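Putative redox protein (Lactobacillus casei, PDB 2QL8) is probably a redox protein of the OsmC/Ohr family, whose characterised members reduce organic hydroperoxides, though its own substrate is not established. Local coordinates at residues A[21-26]-A[39-44]; A[47-52]-A[81-86]; A[98-103]-A[112-117]; A[108-113]-A[135-140]. All coordinates share one frame; numbering follows the deposited sequence. Where two conformers were deposited one is given.

Contact 1 of 4, residues A[21-26]-A[39-44]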
loop_
_atom_site.group_PDB
_atom_site.type_symbol
_atom_site.label_atom_id
_atom_site.label_comp_id
_atom_site.label_asym_id
_atom_site.label_seq_id
_atom_site.Cartn_x
_atom_site.Cartn_y
_atom_site.Cartn_z
ATOM N N GLU A 21 -17.818 5.379 -5.458
ATOM C CA GLU A 21 -17.332 6.659 -5.945
ATOM C C GLU A 21 -16.173 7.163 -5.084
ATOM O O GLU A 21 -15.932 6.619 -3.987
ATOM C CB GLU A 21 -18.480 7.716 -5.922
ATOM C CG GLU A 21 -19.565 7.388 -6.892
ATOM C CD GLU A 21 -20.820 8.251 -6.695
ATOM O OE1 GLU A 21 -21.281 8.406 -5.529
ATOM O OE2 GLU A 21 -21.323 8.734 -7.725
ATOM N N LEU A 22 -15.494 8.213 -5.569
ATOM C CA LEU A 22 -14.317 8.760 -4.893
ATOM C C LEU A 22 -14.650 9.018 -3.418
ATOM O O LEU A 22 -13.882 8.697 -2.512
ATOM C CB LEU A 22 -13.812 10.000 -5.647
ATOM C CG LEU A 22 -12.485 10.646 -5.252
ATOM C CD1 LEU A 22 -11.307 9.642 -5.258
ATOM C CD2 LEU A 22 -12.204 11.869 -6.197
ATOM N N GLU A 23 -15.820 9.600 -3.178
ATOM C CA GLU A 23 -16.337 9.679 -1.837
ATOM C C GLU A 23 -17.060 8.365 -1.551
ATOM O O GLU A 23 -18.210 8.133 -1.958
ATOM C CB GLU A 23 -17.238 10.908 -1.705
ATOM C CG GLU A 23 -16.549 12.145 -2.216
ATOM C CD GLU A 23 -15.312 12.524 -1.426
ATOM O OE1 GLU A 23 -15.413 12.496 -0.183
ATOM O OE2 GLU A 23 -14.306 12.918 -2.044
ATOM N N GLY A 24 -16.338 7.436 -0.909
ATOM C CA GLY A 24 -16.871 6.103 -0.701
ATOM C C GLY A 24 -16.224 5.359 0.442
ATOM O O GLY A 24 -16.095 5.885 1.541
ATOM N N HIS A 25 -15.888 4.099 0.166
ATOM C CA HIS A 25 -15.294 3.191 1.134
ATOM C C HIS A 25 -14.478 2.163 0.391
ATOM O O HIS A 25 -14.681 1.929 -0.799
ATOM C CB HIS A 25 -16.337 2.446 1.953
ATOM C CG HIS A 25 -17.325 3.334 2.640
ATOM N ND1 HIS A 25 -18.402 3.903 1.979
ATOM C CD2 HIS A 25 -17.417 3.730 3.933
ATOM C CE1 HIS A 25 -19.089 4.641 2.842
ATOM N NE2 HIS A 25 -18.523 4.541 4.036
ATOM N N ALA A 26 -13.585 1.537 1.142
ATOM C CA ALA A 26 -12.832 0.359 0.692
ATOM C C ALA A 26 -12.878 -0.615 1.853
ATOM O O ALA A 26 -12.957 -0.195 3.017
ATOM C CB ALA A 26 -11.377 0.729 0.351
ATOM N N PRO A 39 -8.162 13.110 -1.581
ATOM C CA PRO A 39 -7.241 13.873 -0.724
ATOM C C PRO A 39 -7.303 15.386 -0.991
ATOM O O PRO A 39 -6.788 16.162 -0.183
ATOM C CB PRO A 39 -5.863 13.342 -1.101
ATOM C CG PRO A 39 -6.001 12.855 -2.484
ATOM C CD PRO A 39 -7.438 12.282 -2.555
HETATM N N MSE A 40 -7.906 15.774 -2.126
HETATM C CA MSE A 40 -7.954 17.181 -2.562
HETATM C C MSE A 40 -9.099 17.963 -1.936
HETATM O O MSE A 40 -9.228 19.159 -2.210
HETATM C CB MSE A 40 -8.008 17.279 -4.082
HETATM C CG MSE A 40 -6.834 16.646 -4.817
HETATM SE SE MSE A 40 -5.078 17.113 -4.071
HETATM C CE MSE A 40 -5.028 18.925 -4.725
ATOM N N ASN A 41 -9.907 17.360 -1.089
ATOM C CA ASN A 41 -10.902 18.103 -0.326
ATOM C C ASN A 41 -10.745 17.832 1.169
ATOM O O ASN A 41 -9.867 17.055 1.566
ATOM C CB ASN A 41 -12.312 17.771 -0.825
ATOM C CG ASN A 41 -12.704 16.310 -0.615
ATOM O OD1 ASN A 41 -12.480 15.748 0.457
ATOM N ND2 ASN A 41 -13.345 15.716 -1.619
ATOM N N ASP A 42 -11.595 18.467 1.984
ATOM C CA ASP A 42 -11.536 18.368 3.430
ATOM C C ASP A 42 -12.541 17.392 4.020
ATOM O O ASP A 42 -12.781 17.377 5.235
ATOM C CB ASP A 42 -11.726 19.762 4.055
ATOM C CG ASP A 42 -13.084 20.393 3.725
ATOM O OD1 ASP A 42 -14.005 19.720 3.175
ATOM O OD2 ASP A 42 -13.221 21.610 4.022
ATOM N N HIS A 43 -13.132 16.546 3.186
ATOM C CA HIS A 43 -14.091 15.575 3.679
ATOM C C HIS A 43 -13.415 14.528 4.532
ATOM O O HIS A 43 -12.237 14.232 4.351
ATOM C CB HIS A 43 -14.814 14.847 2.562
ATOM C CG HIS A 43 -15.508 15.748 1.602
ATOM N ND1 HIS A 43 -16.316 15.265 0.597
ATOM C CD2 HIS A 43 -15.528 17.098 1.494
ATOM C CE1 HIS A 43 -16.794 16.283 -0.098
ATOM N NE2 HIS A 43 -16.332 17.405 0.425
ATOM N N PRO A 44 -14.167 13.954 5.459
ATOM C CA PRO A 44 -13.642 12.846 6.238
ATOM C C PRO A 44 -13.266 11.685 5.309
ATOM O O PRO A 44 -13.847 11.524 4.230
ATOM C CB PRO A 44 -14.813 12.428 7.130
ATOM C CG PRO A 44 -15.802 13.556 7.094
ATOM C CD PRO A 44 -15.533 14.346 5.861
#
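Glu-23 OE2 is gripped by two N-H groups, the side-chain amide of Asn-41 and the backbone N of Ser-38. The amide hydrogen bond, Asn-41 ND2 to Glu-23 OE2, is 3.0 Å and fairly straight; the oxygen lies in the amide plane, yet the nitrogen meets it from above the carboxylate plane. The second oxygen, OE1, accepts from the His-43 ring, with ND1 to OE1 also 3.0 Å. That bond is more bent (138° at the hydrogen), and ND1 comes from above the carboxylate, whose plane stands 72° from the ring. A bend at chi2 (-64°) brings one glutamate oxygen within reach of each donor, which suits a group with two equivalent acceptors. Asn-41 serves twice: its OD1 accepts from the backbone N of His-43 at 2.9 Å, while its CG lies over one face of the imidazole. With an alanine in place of Asn-41, Glu-23 OE2 would probably lose its amide donor and His-43 N its acceptor, and the loop might shift. Glu-23, just before strand 24-27 of a hairpin, is tied to the loop before helix 48-70 by a His-carboxylate and an amide bond, and an Asx turn at Asn-41 shapes that loop.

Contact 2 of 4, residues A[47-52]-A[81-86]. With EDO (1,2-ethanediol), chain I.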
loop_
_atom_site.group_PDB
_atom_site.type_symbol
_atom_site.label_atom_id
_atom_site.label_comp_id
_atom_site.label_asym_id
_atom_site.label_seq_id
_atom_site.Cartn_x
_atom_site.Cartn_y
_atom_site.Cartn_z
ATOM N N ASN A 47 -7.446 7.659 2.054
ATOM C CA ASN A 47 -7.098 7.722 0.640
ATOM C C ASN A 47 -5.925 6.795 0.366
ATOM O O ASN A 47 -5.340 6.231 1.312
ATOM C CB ASN A 47 -6.790 9.193 0.243
ATOM C CG ASN A 47 -5.744 9.836 1.152
ATOM O OD1 ASN A 47 -4.623 9.320 1.241
ATOM N ND2 ASN A 47 -6.104 10.958 1.829
ATOM N N PRO A 48 -5.635 6.536 -0.912
ATOM C CA PRO A 48 -4.538 5.599 -1.222
ATOM C C PRO A 48 -3.171 5.979 -0.672
ATOM O O PRO A 48 -2.369 5.089 -0.336
ATOM C CB PRO A 48 -4.529 5.576 -2.739
ATOM C CG PRO A 48 -5.949 5.894 -3.124
ATOM C CD PRO A 48 -6.346 6.970 -2.146
ATOM N N GLU A 49 -2.911 7.280 -0.576
ATOM C CA GLU A 49 -1.650 7.796 -0.074
ATOM C C GLU A 49 -1.479 7.398 1.392
ATOM O O GLU A 49 -0.458 6.823 1.810
ATOM C CB GLU A 49 -1.629 9.319 -0.210
ATOM C CG GLU A 49 -1.556 9.843 -1.669
ATOM C CD GLU A 49 -2.948 10.091 -2.325
ATOM O OE1 GLU A 49 -3.980 9.533 -1.842
ATOM O OE2 GLU A 49 -2.981 10.868 -3.315
ATOM N N GLN A 50 -2.515 7.665 2.182
ATOM C CA GLN A 50 -2.521 7.304 3.595
ATOM C C GLN A 50 -2.412 5.775 3.781
ATOM O O GLN A 50 -1.664 5.276 4.642
ATOM C CB GLN A 50 -3.765 7.819 4.301
ATOM C CG GLN A 50 -3.782 9.350 4.492
ATOM C CD GLN A 50 -4.994 9.846 5.257
ATOM O OE1 GLN A 50 -5.863 9.062 5.655
ATOM N NE2 GLN A 50 -5.049 11.178 5.476
ATOM N N LEU A 51 -3.222 5.041 3.025
ATOM C CA LEU A 51 -3.285 3.591 3.150
ATOM C C LEU A 51 -1.931 2.967 2.809
ATOM O O LEU A 51 -1.472 2.039 3.504
ATOM C CB LEU A 51 -4.434 3.023 2.319
ATOM C CG LEU A 51 -5.831 3.310 2.880
ATOM C CD1 LEU A 51 -6.891 3.170 1.739
ATOM C CD2 LEU A 51 -6.122 2.419 4.089
ATOM N N LEU A 52 -1.278 3.463 1.773
ATOM C CA LEU A 52 0.084 3.051 1.431
ATOM C C LEU A 52 1.094 3.339 2.526
ATOM O O LEU A 52 1.907 2.501 2.896
ATOM C CB LEU A 52 0.531 3.641 0.114
ATOM C CG LEU A 52 1.941 3.322 -0.401
ATOM C CD1 LEU A 52 2.094 1.780 -0.550
ATOM C CD2 LEU A 52 2.312 4.031 -1.707
ATOM N N VAL A 81 6.318 7.200 7.524
ATOM C CA VAL A 81 6.356 7.227 6.080
ATOM C C VAL A 81 5.568 8.447 5.624
ATOM O O VAL A 81 4.400 8.612 5.995
ATOM C CB VAL A 81 5.768 5.913 5.461
ATOM C CG1 VAL A 81 5.620 6.029 3.941
ATOM C CG2 VAL A 81 6.628 4.693 5.878
ATOM N N LYS A 82 6.210 9.230 4.762
ATOM C CA LYS A 82 5.527 10.350 4.105
ATOM C C LYS A 82 5.228 9.960 2.665
ATOM O O LYS A 82 6.060 9.373 1.983
ATOM C CB LYS A 82 6.389 11.618 4.160
ATOM C CG LYS A 82 5.688 12.896 3.662
ATOM C CD LYS A 82 6.640 14.079 3.797
ATOM C CE LYS A 82 6.006 15.404 3.375
ATOM N NZ LYS A 82 6.864 16.547 3.857
ATOM N N VAL A 83 4.003 10.264 2.221
ATOM C CA VAL A 83 3.606 9.989 0.841
ATOM C C VAL A 83 3.098 11.308 0.244
ATOM O O VAL A 83 2.272 11.989 0.867
ATOM C CB VAL A 83 2.496 8.900 0.745
ATOM C CG1 VAL A 83 2.111 8.623 -0.724
ATOM C CG2 VAL A 83 2.960 7.613 1.451
ATOM N N ALA A 84 3.615 11.632 -0.937
ATOM C CA ALA A 84 3.215 12.809 -1.707
ATOM C C ALA A 84 2.485 12.385 -2.994
ATOM O O ALA A 84 2.860 11.415 -3.638
ATOM C CB ALA A 84 4.438 13.664 -2.043
ATOM N N PHE A 85 1.459 13.173 -3.350
ATOM C CA PHE A 85 0.715 13.053 -4.590
ATOM C C PHE A 85 1.213 14.208 -5.470
ATOM O O PHE A 85 1.184 15.377 -5.027
ATOM C CB PHE A 85 -0.776 13.207 -4.255
ATOM C CG PHE A 85 -1.743 13.171 -5.449
ATOM C CD1 PHE A 85 -1.626 12.302 -6.482
ATOM C CD2 PHE A 85 -2.815 14.068 -5.472
ATOM C CE1 PHE A 85 -2.575 12.248 -7.506
ATOM C CE2 PHE A 85 -3.741 14.026 -6.490
ATOM C CZ PHE A 85 -3.600 13.141 -7.517
ATOM N N ILE A 86 1.672 13.888 -6.666
ATOM C CA ILE A 86 2.237 14.843 -7.604
ATOM C C ILE A 86 1.684 14.644 -9.022
ATOM O O ILE A 86 1.144 13.587 -9.381
ATOM C CB ILE A 86 3.794 14.763 -7.650
ATOM C CG1 ILE A 86 4.306 13.462 -8.284
ATOM C CG2 ILE A 86 4.376 14.951 -6.221
ATOM C CD1 ILE A 86 5.803 13.407 -8.519
HETATM C C1 EDO I . -5.127 10.282 -6.151
HETATM O O1 EDO I . -5.087 10.378 -4.722
HETATM C C2 EDO I . -5.011 8.853 -6.659
HETATM O O2 EDO I . -6.122 8.051 -6.236
#
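Glu-49 and Val-83 meet where the first turn of helix 48-70 lies against strand 77-88, a helix-on-sheet packing within the OsmC-like fold. From its base outward, the Glu-49 side chain passes from apolar to polar company. CB rests on Val-83 CG1 at 3.8 Å, and CG stays beside the same methyl, the two side chains crossing at about a right angle. The chain then bends at chi2 (91°), which carries the carboxylate along the strand to Phe-85. There OE2 comes within 3.3 Å of Phe-85 CB, obliquely to the ring, with carboxylate and ring planes nearly perpendicular. OE2 also accepts a hydrogen bond of 2.6 Å from O1 of a bound 1,2-ethanediol, probably a crystallisation additive, so this buried oxygen has a polar partner. CD and OE1 lie beside the same O1.

Val-83 suits its place because its branches divide the work: CG1 covers the glutamate's aliphatic part, and CG2 touches the backbone Glu-49 O at 3.5 Å. The helix start is fixed by Asn-47 at the N-cap, whose OD1 accepts from Gln-50 N at 2.8 Å, while its ND2 bonds to Tyr-12 OH of the second subunit. Phe-94 of the neighbouring strand packs on both Glu-49 and Phe-85, and residues 81-85 pair antiparallel with a strand of the second subunit, so the sheet continues across the dimer. The flat Phe-85 ring gives the diol a broad apolar surface: C1 lies over one face, offset toward the rim, 3.5 Å from Phe-85 CE1.

Contact 3 of 4, residues A[98-103]-A[112-117]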
loop_
_atom_site.group_PDB
_atom_site.type_symbol
_atom_site.label_atom_id
_atom_site.label_comp_id
_atom_site.label_asym_id
_atom_site.label_seq_id
_atom_site.Cartn_x
_atom_site.Cartn_y
_atom_site.Cartn_z
ATOM N N ALA A 98 10.518 6.997 3.673
ATOM C CA ALA A 98 10.421 6.375 4.981
ATOM C C ALA A 98 11.571 6.893 5.872
ATOM O O ALA A 98 12.697 7.089 5.402
ATOM C CB ALA A 98 10.505 4.838 4.868
ATOM N N GLN A 99 11.245 7.075 7.145
ATOM C CA GLN A 99 12.219 7.441 8.171
ATOM C C GLN A 99 12.165 6.395 9.262
ATOM O O GLN A 99 11.093 6.068 9.780
ATOM C CB GLN A 99 11.897 8.835 8.730
ATOM C CG GLN A 99 12.141 9.943 7.733
ATOM C CD GLN A 99 11.821 11.286 8.307
ATOM O OE1 GLN A 99 10.901 11.410 9.104
ATOM N NE2 GLN A 99 12.597 12.284 7.935
ATOM N N VAL A 100 13.344 5.910 9.658
ATOM C CA VAL A 100 13.443 4.830 10.629
ATOM C C VAL A 100 14.299 5.331 11.799
ATOM O O VAL A 100 15.389 5.857 11.600
ATOM C CB VAL A 100 14.104 3.579 10.006
ATOM C CG1 VAL A 100 14.259 2.462 11.083
ATOM C CG2 VAL A 100 13.284 3.096 8.772
HETATM N N MSE A 101 13.781 5.139 13.000
HETATM C CA MSE A 101 14.546 5.404 14.232
HETATM C C MSE A 101 14.636 4.136 15.081
HETATM O O MSE A 101 13.722 3.319 15.075
HETATM C CB MSE A 101 13.924 6.554 15.026
HETATM C CG MSE A 101 12.520 6.295 15.554
HETATM SE SE MSE A 101 11.837 7.834 16.464
HETATM C CE MSE A 101 12.986 7.812 17.945
ATOM N N VAL A 102 15.755 3.960 15.809
ATOM C CA VAL A 102 15.876 2.876 16.794
ATOM C C VAL A 102 16.391 3.534 18.052
ATOM O O VAL A 102 17.549 3.843 18.126
ATOM C CB VAL A 102 16.798 1.708 16.330
ATOM C CG1 VAL A 102 16.742 0.561 17.339
ATOM C CG2 VAL A 102 16.428 1.261 14.879
ATOM N N LYS A 103 15.515 3.726 19.021
ATOM C CA LYS A 103 15.874 4.495 20.212
ATOM C C LYS A 103 16.950 3.850 21.072
ATOM O O LYS A 103 17.684 4.555 21.773
ATOM C CB LYS A 103 14.626 4.742 21.061
ATOM C CG LYS A 103 14.657 6.037 21.866
ATOM C CD LYS A 103 13.248 6.331 22.473
ATOM N N ALA A 112 22.547 0.514 10.252
ATOM C CA ALA A 112 22.720 -0.863 9.839
ATOM C C ALA A 112 21.368 -1.569 9.838
ATOM O O ALA A 112 21.058 -2.323 8.907
ATOM C CB ALA A 112 23.726 -1.565 10.754
ATOM N N PHE A 113 20.576 -1.349 10.886
ATOM C CA PHE A 113 19.247 -2.001 10.968
ATOM C C PHE A 113 18.361 -1.479 9.842
ATOM O O PHE A 113 17.541 -2.228 9.310
ATOM C CB PHE A 113 18.582 -1.749 12.323
ATOM C CG PHE A 113 19.169 -2.523 13.466
ATOM C CD1 PHE A 113 20.283 -3.337 13.344
ATOM C CD2 PHE A 113 18.551 -2.420 14.701
ATOM C CE1 PHE A 113 20.756 -4.024 14.471
ATOM C CE2 PHE A 113 19.037 -3.116 15.830
ATOM C CZ PHE A 113 20.112 -3.928 15.686
ATOM N N THR A 114 18.483 -0.193 9.516
ATOM C CA THR A 114 17.671 0.406 8.421
ATOM C C THR A 114 18.015 -0.255 7.095
ATOM O O THR A 114 17.120 -0.590 6.322
ATOM C CB THR A 114 17.806 1.953 8.365
ATOM O OG1 THR A 114 17.482 2.517 9.641
ATOM C CG2 THR A 114 16.913 2.563 7.298
ATOM N N ASN A 115 19.305 -0.447 6.829
ATOM C CA ASN A 115 19.740 -1.145 5.635
ATOM C C ASN A 115 19.172 -2.572 5.598
ATOM O O ASN A 115 18.755 -3.046 4.511
ATOM C CB ASN A 115 21.270 -1.169 5.490
ATOM C CG ASN A 115 21.874 0.203 5.297
ATOM O OD1 ASN A 115 21.212 1.145 4.862
ATOM N ND2 ASN A 115 23.179 0.322 5.599
ATOM N N GLU A 116 19.203 -3.263 6.745
ATOM C CA GLU A 116 18.705 -4.636 6.854
ATOM C C GLU A 116 17.223 -4.679 6.477
ATOM O O GLU A 116 16.789 -5.530 5.709
ATOM C CB GLU A 116 18.847 -5.218 8.284
ATOM C CG GLU A 116 20.235 -5.822 8.650
ATOM C CD GLU A 116 20.157 -6.718 9.875
ATOM O OE1 GLU A 116 19.524 -7.815 9.827
ATOM O OE2 GLU A 116 20.697 -6.284 10.907
ATOM N N ILE A 117 16.431 -3.767 7.084
ATOM C CA ILE A 117 14.972 -3.800 6.882
ATOM C C ILE A 117 14.607 -3.359 5.455
ATOM O O ILE A 117 13.657 -3.854 4.855
ATOM C CB ILE A 117 14.141 -3.096 7.982
ATOM C CG1 ILE A 117 14.196 -1.559 7.883
ATOM C CG2 ILE A 117 14.504 -3.622 9.412
ATOM C CD1 ILE A 117 13.353 -0.840 8.952
#
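Val-100 and Thr-114 reach toward each other, tip to tip, in a buried and mainly apolar interface. Among the van der Waals contacts, both branches of Val-100 approach Ile-117 CD1, with CG2 at 3.9 Å. The isoleucine's CG1 lies between its backbone N and carbonyl carbon (chi1 75°), and its extended chi2 then sends CD1 out to the strand. Val-102 CG2 approaches Phe-113 CD2 at 4.3 Å, oblique to the ring. Branched valines on alternate strand positions thus present compact methyl pairs to the helix.

Thr-114 OG1 is the one polar side-chain atom among the residues that touch across this contact, 3.5 Å from Val-100 CG1. It is hydrogen-bonded to Ala-110 O, one helical turn back, and Thr-137 OG1, so the buried hydroxyl has polar partners, while CG2 joins the apolar contacts. Replacing Val-100 by alanine would probably open a gap beside Thr-114 and leave Ile-117 CD1 without its strand partner.

Strand 98-102 and helix 112-117 run at 131° to each other, their axes 9.0 Å apart at closest approach. Leu-64 of helix 48-70 packs on Val-100 and Thr-63 on Ile-117, while Ile-135 of the adjoining strand 133-137 touches both Val-100 and Thr-114.

Contact 4 of 4, residues A[108-113]-A[135-140]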
loop_
_atom_site.group_PDB
_atom_site.type_symbol
_atom_site.label_atom_id
_atom_site.label_comp_id
_atom_site.label_asym_id
_atom_site.label_seq_id
_atom_site.Cartn_x
_atom_site.Cartn_y
_atom_site.Cartn_z
ATOM N N ASP A 108 25.016 4.403 14.215
ATOM C CA ASP A 108 25.553 3.444 13.261
ATOM C C ASP A 108 24.784 2.120 13.256
ATOM O O ASP A 108 24.586 1.530 12.189
ATOM C CB ASP A 108 27.048 3.200 13.515
ATOM C CG ASP A 108 27.907 4.325 12.990
ATOM O OD1 ASP A 108 27.383 5.288 12.348
ATOM O OD2 ASP A 108 29.138 4.242 13.229
ATOM N N THR A 109 24.324 1.682 14.426
ATOM C CA THR A 109 23.533 0.455 14.558
ATOM C C THR A 109 22.141 0.725 13.940
ATOM O O THR A 109 21.616 -0.102 13.215
ATOM C CB THR A 109 23.384 -0.052 16.038
ATOM O OG1 THR A 109 24.698 -0.377 16.553
ATOM C CG2 THR A 109 22.476 -1.250 16.187
ATOM N N ALA A 110 21.562 1.887 14.240
ATOM C CA ALA A 110 20.262 2.270 13.651
ATOM C C ALA A 110 20.356 2.254 12.129
ATOM O O ALA A 110 19.439 1.754 11.427
ATOM C CB ALA A 110 19.790 3.624 14.153
ATOM N N LYS A 111 21.449 2.773 11.592
ATOM C CA LYS A 111 21.666 2.785 10.138
ATOM C C LYS A 111 21.794 1.376 9.578
ATOM O O LYS A 111 21.199 1.051 8.556
ATOM C CB LYS A 111 22.882 3.607 9.709
ATOM C CG LYS A 111 22.749 5.085 9.977
ATOM C CD LYS A 111 23.834 5.880 9.285
ATOM C CE LYS A 111 25.164 5.798 9.977
ATOM N NZ LYS A 111 26.261 6.375 9.131
ATOM N N ALA A 112 22.547 0.514 10.252
ATOM C CA ALA A 112 22.720 -0.863 9.839
ATOM C C ALA A 112 21.368 -1.569 9.838
ATOM O O ALA A 112 21.058 -2.323 8.907
ATOM C CB ALA A 112 23.726 -1.565 10.754
ATOM N N PHE A 113 20.576 -1.349 10.886
ATOM C CA PHE A 113 19.247 -2.001 10.968
ATOM C C PHE A 113 18.361 -1.479 9.842
ATOM O O PHE A 113 17.541 -2.228 9.310
ATOM C CB PHE A 113 18.582 -1.749 12.323
ATOM C CG PHE A 113 19.169 -2.523 13.466
ATOM C CD1 PHE A 113 20.283 -3.337 13.344
ATOM C CD2 PHE A 113 18.551 -2.420 14.701
ATOM C CE1 PHE A 113 20.756 -4.024 14.471
ATOM C CE2 PHE A 113 19.037 -3.116 15.830
ATOM C CZ PHE A 113 20.112 -3.928 15.686
ATOM N N ILE A 135 14.531 6.055 1.705
ATOM C CA ILE A 135 14.502 5.677 3.093
ATOM C C ILE A 135 15.737 6.271 3.779
ATOM O O ILE A 135 16.817 6.302 3.176
ATOM C CB ILE A 135 14.394 4.114 3.275
ATOM C CG1 ILE A 135 14.242 3.739 4.736
ATOM C CG2 ILE A 135 15.542 3.388 2.603
ATOM C CD1 ILE A 135 13.795 2.290 4.965
ATOM N N GLU A 136 15.557 6.695 5.013
ATOM C CA GLU A 136 16.655 7.245 5.800
ATOM C C GLU A 136 16.493 6.871 7.276
ATOM O O GLU A 136 15.408 6.575 7.743
ATOM C CB GLU A 136 16.734 8.763 5.636
ATOM C CG GLU A 136 15.642 9.475 6.298
ATOM C CD GLU A 136 15.810 11.017 6.304
ATOM O OE1 GLU A 136 16.936 11.547 6.458
ATOM O OE2 GLU A 136 14.790 11.697 6.202
ATOM N N THR A 137 17.609 6.976 8.013
ATOM C CA THR A 137 17.671 6.779 9.440
ATOM C C THR A 137 17.712 8.143 10.088
ATOM O O THR A 137 18.438 9.011 9.635
ATOM C CB THR A 137 18.945 5.984 9.821
ATOM O OG1 THR A 137 19.015 4.788 9.023
ATOM C CG2 THR A 137 18.935 5.659 11.309
ATOM N N VAL A 138 16.911 8.291 11.131
ATOM C CA VAL A 138 16.809 9.523 11.905
ATOM C C VAL A 138 16.925 9.231 13.393
ATOM O O VAL A 138 16.758 8.107 13.850
ATOM C CB VAL A 138 15.487 10.258 11.593
ATOM C CG1 VAL A 138 15.419 10.563 10.092
ATOM C CG2 VAL A 138 14.262 9.454 12.108
ATOM N N THR A 139 17.213 10.259 14.187
ATOM C CA THR A 139 17.258 10.035 15.635
ATOM C C THR A 139 15.869 10.231 16.262
ATOM O O THR A 139 15.571 9.626 17.277
ATOM C CB THR A 139 18.321 10.941 16.297
ATOM O OG1 THR A 139 17.960 12.287 16.053
ATOM C CG2 THR A 139 19.684 10.707 15.695
ATOM N N ASP A 140 15.023 11.081 15.672
ATOM C CA ASP A 140 13.645 11.248 16.118
ATOM C C ASP A 140 12.756 11.785 14.994
ATOM O O ASP A 140 13.224 12.070 13.879
ATOM C CB ASP A 140 13.580 12.202 17.328
ATOM C CG ASP A 140 14.201 13.540 17.031
ATOM O OD1 ASP A 140 13.773 14.198 16.060
ATOM O OD2 ASP A 140 15.152 13.923 17.747
#
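Thr-137 presses both of its branches against the helix. Its methyl CG2 meets Ala-110 CB at 3.6 Å, and its OG1 lies 3.5 Å from Lys-111 CA, close enough to touch the helix backbone. Around this point the aliphatic start of Lys-111 runs across the threonine at about a right angle, with CG 3.9 Å from both Thr-137 CB and OG1. The CA atoms of Lys-111 and Thr-137 are 5.7 Å apart. Alanine suits its place because its lone methyl meets Thr-137 CG2 closely. What sets these contacts is chi1 of Thr-137 (-52°), which puts CG2 anti to the backbone N and OG1 anti to the carbonyl carbon, dividing methyl and hydroxyl between the two helix residues.

In the next shell, Thr-114 is the hydrogen-bonding partner of the Thr-137 hydroxyl, and Phe-107 at the helix start packs on Thr-137. Lys-111 bends at chi3 (-77°), leading its charged end away from the strand, where NZ forms a salt bridge of 3.6 Å with Asp-108 OD1 on the preceding turn.

Farther out, backbone hydrogen bonds join Glu-136 to Ala-98 and Val-100. Strands 91-102 and 133-137 are thus parallel neighbours, and helix 107-120, on the chain path between them, packs against the sheet as in a beta-alpha-beta crossover, whose connection also includes helix 122-127.

Overall arrangement
Contacts 3 and 4 are two parts of one interface: their centres lie 4 Å apart, and they share Ala-112 and Phe-113 on helix 107-120. Contact 2 uses the next strand of the same sheet, its centre 20 Å from that of contact 3, touching it through Val-81 and Ala-98. Contact 1 lies 33 Å from contact 3 between centres and meets contact 2 where Pro-39 packs on Glu-49 and selenomethionine Met-40 on Phe-85. Two benzoic acid pockets are seen. Ile-117, its side chain about 8 Å from a bound benzoic acid, packs on Thr-63 of one; Phe-85, about 6 Å from a benzoic acid, meets the ring of Tyr-92 of the other.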